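Local structure of ribosomal-protein-alanine acetyltransferase (Clostridium acetobutylicum, 3DNS) at residues I81-I86 with A103-I108; I108-I113 with L118-L123. The protein probably transfers an acetyl group to the N-terminal alanine of a ribosomal protein, this chain being the N-terminal domain of a longer GNAT-family enzyme. All coordinates share one frame; numbering follows the deposited sequence.

Contact 1. Residues I81-I86 with A103-I108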
loop_
_atom_site.group_PDB
_atom_site.type_symbol
_atom_site.label_atom_id
_atom_site.label_comp_id
_atom_site.label_asym_id
_atom_site.label_seq_id
_atom_site.Cartn_x
_atom_site.Cartn_y
_atom_site.Cartn_z
ATOM N N ILE A 81 -27.930 -7.720 4.930
ATOM C CA ILE A 81 -27.897 -6.302 4.589
ATOM C C ILE A 81 -28.810 -6.052 3.411
ATOM O O ILE A 81 -28.885 -6.858 2.512
ATOM C CB ILE A 81 -26.407 -5.850 4.329
ATOM C CG1 ILE A 81 -25.591 -6.087 5.619
ATOM C CG2 ILE A 81 -26.293 -4.389 3.883
ATOM C CD1 ILE A 81 -26.073 -5.321 6.877
ATOM N N ASN A 82 -29.539 -4.956 3.440
ATOM C CA ASN A 82 -30.345 -4.561 2.289
ATOM C C ASN A 82 -29.705 -3.470 1.431
ATOM O O ASN A 82 -29.848 -3.427 0.195
ATOM C CB ASN A 82 -31.739 -4.109 2.761
ATOM C CG ASN A 82 -32.635 -3.728 1.605
ATOM O OD1 ASN A 82 -32.998 -4.571 0.790
ATOM N ND2 ASN A 82 -32.927 -2.462 1.484
ATOM N N LYS A 83 -29.036 -2.550 2.096
ATOM C CA LYS A 83 -28.440 -1.412 1.459
ATOM C C LYS A 83 -27.030 -1.235 1.976
ATOM O O LYS A 83 -26.783 -1.235 3.196
ATOM C CB LYS A 83 -29.264 -0.159 1.763
ATOM C CG LYS A 83 -28.766 1.136 1.124
ATOM C CD LYS A 83 -28.821 1.139 -0.382
ATOM C CE LYS A 83 -27.804 2.188 -0.977
ATOM N NZ LYS A 83 -28.187 3.566 -0.628
ATOM N N VAL A 84 -26.101 -1.146 1.030
ATOM C CA VAL A 84 -24.732 -0.893 1.290
ATOM C C VAL A 84 -24.304 0.456 0.637
ATOM O O VAL A 84 -24.562 0.720 -0.548
ATOM C CB VAL A 84 -23.862 -2.058 0.759
ATOM C CG1 VAL A 84 -22.384 -1.728 0.859
ATOM C CG2 VAL A 84 -24.198 -3.407 1.518
ATOM N N ASN A 85 -23.658 1.297 1.426
ATOM C CA ASN A 85 -22.948 2.482 0.920
ATOM C C ASN A 85 -21.433 2.428 1.161
ATOM O O ASN A 85 -20.976 1.935 2.154
ATOM C CB ASN A 85 -23.477 3.769 1.543
ATOM C CG ASN A 85 -24.744 4.202 0.915
ATOM O OD1 ASN A 85 -25.790 3.590 1.153
ATOM N ND2 ASN A 85 -24.661 5.213 0.043
ATOM N N ILE A 86 -20.696 2.963 0.202
ATOM C CA ILE A 86 -19.221 2.947 0.165
ATOM C C ILE A 86 -18.731 4.396 -0.066
ATOM O O ILE A 86 -19.171 5.095 -0.976
ATOM C CB ILE A 86 -18.661 2.069 -0.910
ATOM C CG1 ILE A 86 -19.373 0.692 -0.884
ATOM C CG2 ILE A 86 -17.122 1.967 -0.682
ATOM C CD1 ILE A 86 -18.832 -0.479 -1.886
ATOM N N ALA A 103 -24.629 2.766 -7.778
ATOM C CA ALA A 103 -25.057 4.158 -8.013
ATOM C C ALA A 103 -24.099 5.166 -7.317
ATOM O O ALA A 103 -23.602 4.940 -6.220
ATOM C CB ALA A 103 -26.522 4.346 -7.517
ATOM N N PHE A 104 -23.847 6.292 -7.978
ATOM C CA PHE A 104 -23.230 7.452 -7.341
ATOM C C PHE A 104 -24.317 8.146 -6.533
ATOM O O PHE A 104 -25.274 8.655 -7.118
ATOM C CB PHE A 104 -22.755 8.443 -8.426
ATOM C CG PHE A 104 -21.401 8.105 -9.031
ATOM C CD1 PHE A 104 -20.231 8.633 -8.494
ATOM C CD2 PHE A 104 -21.300 7.310 -10.164
ATOM C CE1 PHE A 104 -18.976 8.403 -9.097
ATOM C CE2 PHE A 104 -20.018 7.048 -10.754
ATOM C CZ PHE A 104 -18.879 7.613 -10.208
ATOM N N GLU A 105 -24.218 8.148 -5.214
ATOM C CA GLU A 105 -25.278 8.715 -4.397
ATOM C C GLU A 105 -24.936 10.100 -3.910
ATOM O O GLU A 105 -25.815 10.856 -3.551
ATOM C CB GLU A 105 -25.691 7.768 -3.265
ATOM C CG GLU A 105 -26.281 6.495 -3.856
ATOM C CD GLU A 105 -26.989 5.585 -2.872
ATOM O OE1 GLU A 105 -27.596 4.626 -3.376
ATOM O OE2 GLU A 105 -26.969 5.811 -1.643
ATOM N N GLY A 106 -23.677 10.443 -3.971
ATOM C CA GLY A 106 -23.229 11.828 -3.683
ATOM C C GLY A 106 -21.729 12.046 -3.663
ATOM O O GLY A 106 -20.970 11.141 -3.950
ATOM N N ILE A 107 -21.328 13.284 -3.371
ATOM C CA ILE A 107 -19.929 13.650 -3.278
ATOM C C ILE A 107 -19.812 14.417 -1.983
ATOM O O ILE A 107 -20.500 15.425 -1.738
ATOM C CB ILE A 107 -19.456 14.522 -4.465
ATOM C CG1 ILE A 107 -19.465 13.714 -5.769
ATOM C CG2 ILE A 107 -18.019 15.078 -4.251
ATOM C CD1 ILE A 107 -19.610 14.600 -6.938
ATOM N N ILE A 108 -18.984 13.865 -1.108
ATOM C CA ILE A 108 -18.722 14.453 0.163
ATOM C C ILE A 108 -17.491 15.313 -0.060
ATOM O O ILE A 108 -16.370 14.796 -0.037
ATOM C CB ILE A 108 -18.412 13.375 1.281
ATOM C CG1 ILE A 108 -19.517 12.318 1.344
ATOM C CG2 ILE A 108 -18.292 14.061 2.582
ATOM C CD1 ILE A 108 -19.173 11.085 2.168
#
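Lys83 places CG anti to its own backbone nitrogen (chi1 -179°) and bends at chi2 and chi4, which brings NZ to the carboxylate of Glu105, itself extended beyond CG. The two side chains come from opposite directions, and their charged ends meet in a salt bridge. Lys83 NZ lies 2.7 Å from Glu105 OE2, on the syn lone pair of that oxygen, and makes a weaker bond of 3.0 Å to Glu105 OE1, so the ammonium sits in the fork of the carboxylate. Asn85 adds a third point of attachment. Its ND2 donates to Glu105 OE2 over 2.9 Å in a nearly straight bond (169°), close to the plane of its own amide but from well above the carboxylate plane. Lys83 NZ also donates to Asn85 OD1 at 3.0 Å, which uses both ends of the amide and fixes its rotation. Two donors thus converge on one glutamate oxygen, and the positive lysine would be expected to stabilise the carboxylate charge. Asn85 is buried, resting on Leu123 and on Phe46 and Met48 of strand 46-53, while Glu105 is exposed. Strand 117-127 lies between the two strands, so the side chains reach across it. Glu105 itself belongs to a classic beta bulge: it and Gly106 both face Leu123, on the outermost strand within this chain of a GNAT-type mixed sheet.

Contact 2. Residues I108-I113 with L118-L123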
loop_
_atom_site.group_PDB
_atom_site.type_symbol
_atom_site.label_atom_id
_atom_site.label_comp_id
_atom_site.label_asym_id
_atom_site.label_seq_id
_atom_site.Cartn_x
_atom_site.Cartn_y
_atom_site.Cartn_z
ATOM N N ILE A 108 -18.984 13.865 -1.108
ATOM C CA ILE A 108 -18.722 14.453 0.163
ATOM C C ILE A 108 -17.491 15.313 -0.060
ATOM O O ILE A 108 -16.370 14.796 -0.037
ATOM C CB ILE A 108 -18.412 13.375 1.281
ATOM C CG1 ILE A 108 -19.517 12.318 1.344
ATOM C CG2 ILE A 108 -18.292 14.061 2.582
ATOM C CD1 ILE A 108 -19.173 11.085 2.168
ATOM N N ASN A 109 -17.704 16.618 -0.246
ATOM C CA ASN A 109 -16.605 17.558 -0.525
ATOM C C ASN A 109 -15.746 17.797 0.726
ATOM O O ASN A 109 -16.265 17.947 1.841
ATOM C CB ASN A 109 -17.126 18.911 -0.997
ATOM C CG ASN A 109 -18.038 18.823 -2.207
ATOM O OD1 ASN A 109 -17.595 18.601 -3.326
ATOM N ND2 ASN A 109 -19.320 19.067 -1.992
ATOM N N LYS A 110 -14.434 17.851 0.531
ATOM C CA LYS A 110 -13.475 18.360 1.532
ATOM C C LYS A 110 -13.547 17.611 2.874
ATOM O O LYS A 110 -13.404 18.209 3.944
ATOM C CB LYS A 110 -13.635 19.866 1.725
ATOM C CG LYS A 110 -13.405 20.754 0.518
ATOM C CD LYS A 110 -13.306 22.274 0.960
ATOM C CE LYS A 110 -13.851 23.256 -0.123
ATOM N NZ LYS A 110 -13.520 24.761 -0.049
ATOM N N SER A 111 -13.748 16.296 2.807
ATOM C CA SER A 111 -13.771 15.432 4.011
ATOM C C SER A 111 -12.441 14.768 4.295
ATOM O O SER A 111 -12.329 14.027 5.289
ATOM C CB SER A 111 -14.837 14.333 3.909
ATOM O OG SER A 111 -14.733 13.653 2.670
ATOM N N ILE A 112 -11.476 14.980 3.407
ATOM C CA ILE A 112 -10.119 14.449 3.554
ATOM C C ILE A 112 -9.097 15.577 3.589
ATOM O O ILE A 112 -9.105 16.447 2.734
ATOM C CB ILE A 112 -9.698 13.529 2.373
ATOM C CG1 ILE A 112 -10.505 12.235 2.337
ATOM C CG2 ILE A 112 -8.206 13.147 2.470
ATOM C CD1 ILE A 112 -10.296 11.433 1.069
ATOM N N ILE A 113 -8.201 15.517 4.550
ATOM C CA ILE A 113 -7.000 16.332 4.565
ATOM C C ILE A 113 -5.770 15.452 4.458
ATOM O O ILE A 113 -5.547 14.614 5.272
ATOM C CB ILE A 113 -6.868 17.174 5.829
ATOM C CG1 ILE A 113 -7.883 18.302 5.848
ATOM C CG2 ILE A 113 -5.507 17.774 5.908
ATOM C CD1 ILE A 113 -8.160 18.832 7.164
ATOM N N LEU A 118 -7.250 19.683 1.036
ATOM C CA LEU A 118 -8.545 19.067 1.259
ATOM C C LEU A 118 -8.982 18.334 -0.022
ATOM O O LEU A 118 -8.939 18.903 -1.114
ATOM C CB LEU A 118 -9.592 20.111 1.628
ATOM C CG LEU A 118 -9.529 20.852 2.960
ATOM C CD1 LEU A 118 -10.345 22.181 2.830
ATOM C CD2 LEU A 118 -10.040 19.986 4.096
ATOM N N LYS A 119 -9.416 17.085 0.118
ATOM C CA LYS A 119 -9.877 16.323 -1.019
ATOM C C LYS A 119 -11.315 15.830 -0.791
ATOM O O LYS A 119 -11.839 15.829 0.347
ATOM C CB LYS A 119 -8.926 15.161 -1.295
ATOM C CG LYS A 119 -7.574 15.539 -1.974
ATOM C CD LYS A 119 -6.483 14.417 -1.786
ATOM C CE LYS A 119 -7.031 13.013 -1.908
ATOM N NZ LYS A 119 -6.032 11.861 -1.953
ATOM N N ASP A 120 -11.949 15.411 -1.879
ATOM C CA ASP A 120 -13.344 14.996 -1.865
ATOM C C ASP A 120 -13.411 13.469 -1.771
ATOM O O ASP A 120 -12.438 12.777 -2.105
ATOM C CB ASP A 120 -14.045 15.457 -3.143
ATOM C CG ASP A 120 -14.070 16.983 -3.314
ATOM O OD1 ASP A 120 -13.866 17.772 -2.336
ATOM O OD2 ASP A 120 -14.376 17.383 -4.461
ATOM N N GLU A 121 -14.562 12.975 -1.289
ATOM C CA GLU A 121 -14.942 11.573 -1.366
ATOM C C GLU A 121 -16.245 11.322 -2.148
ATOM O O GLU A 121 -17.242 12.074 -2.054
ATOM C CB GLU A 121 -15.082 11.016 0.054
ATOM C CG GLU A 121 -13.770 10.842 0.771
ATOM C CD GLU A 121 -13.917 10.254 2.148
ATOM O OE1 GLU A 121 -14.590 10.918 2.996
ATOM O OE2 GLU A 121 -13.342 9.146 2.397
ATOM N N PHE A 122 -16.249 10.239 -2.909
ATOM C CA PHE A 122 -17.469 9.722 -3.536
ATOM C C PHE A 122 -18.258 8.897 -2.613
ATOM O O PHE A 122 -17.684 8.177 -1.784
ATOM C CB PHE A 122 -17.168 8.830 -4.729
ATOM C CG PHE A 122 -16.645 9.557 -5.893
ATOM C CD1 PHE A 122 -17.375 10.614 -6.458
ATOM C CD2 PHE A 122 -15.481 9.171 -6.481
ATOM C CE1 PHE A 122 -16.902 11.284 -7.584
ATOM C CE2 PHE A 122 -15.019 9.808 -7.592
ATOM C CZ PHE A 122 -15.708 10.878 -8.146
ATOM N N LEU A 123 -19.589 8.974 -2.770
ATOM C CA LEU A 123 -20.496 8.092 -2.054
ATOM C C LEU A 123 -21.184 7.230 -3.086
ATOM O O LEU A 123 -21.936 7.736 -3.921
ATOM C CB LEU A 123 -21.501 8.909 -1.183
ATOM C CG LEU A 123 -22.484 8.116 -0.302
ATOM C CD1 LEU A 123 -21.748 7.375 0.848
ATOM C CD2 LEU A 123 -23.670 9.020 0.261
HETATM O O HOH W 1 -12.899 11.347 5.148
#
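Glu121 OE1 is gripped by the hydroxyl of Ser111 and by a water. Ser111 OG donates to Glu121 OE1 over 2.8 Å, meeting it on the anti side and somewhat out of the carboxylate plane; a chi1 of 50°, which sets OG between the backbone nitrogen and the carbonyl carbon, aims the hydroxyl there. The water donates to the same oxygen and also to Ser111 O, closing a bridge from backbone to carboxylate. Glu121 OE2 turns instead to Arg50 in a salt bridge, so both oxygens of this buried side chain have partners. Its aliphatic part is covered as well: Ile112 CD1 lies 3.5 Å from Glu121 CG, the two side chains crossing at about a right angle.

The backbones pair as an antiparallel hairpin with a break in register. Ile108 and Glu121 form a hydrogen-bonded pair, with Ile108 N 2.7 Å from Glu121 O, and Ile112 pairs likewise with Lys119, whose N lies 2.7 Å from Ile112 O. Between them the register shifts by two, and Ser111 and Ile112 both face Lys119 in a classic beta bulge. At the corner, Asp120 OD1 accepts from Lys110 N at 2.9 Å, on its anti side and 25° out of the carboxylate plane.

Beyond the bulge, Ile113 and Leu118 lie side by side, Leu118 turning its CD2 methyl to Ile113. The other methyl, Leu118 CD1, meets Lys110 CD at 3.5 Å. Lys119 NZ forms salt bridges with Glu114 of the partner strand and with Asp89 of strand 83-89. The chemistry implies that side chains supplement the backbone ladder at the irregular part of strand 103-114: Asp120 holds Lys110 N, while Ser111, the water and Arg50 together fix both carboxylate oxygens of Glu121.

From the N terminus, the chain first enters contact 1 at 81-86, on strand 83-89, passes through helix 95-99 and returns along 103-108, closing a loop of 16 intervening residues. Contact 2 opens at Ile108, which both contacts share, and the chain returns after four intervening residues, two of them still strand. The two therefore follow in series, neither nesting nor crossing. Spatially they meet at strand 117-127, the sheet neighbour of both 83-89 and 103-114: Leu123 of contact 2 probably hydrogen-bonds through its backbone to Glu105 and Gly106 of contact 1. Contact 2 holds the C-terminal hairpin together, and contact 1 ties its outer strand to 83-89.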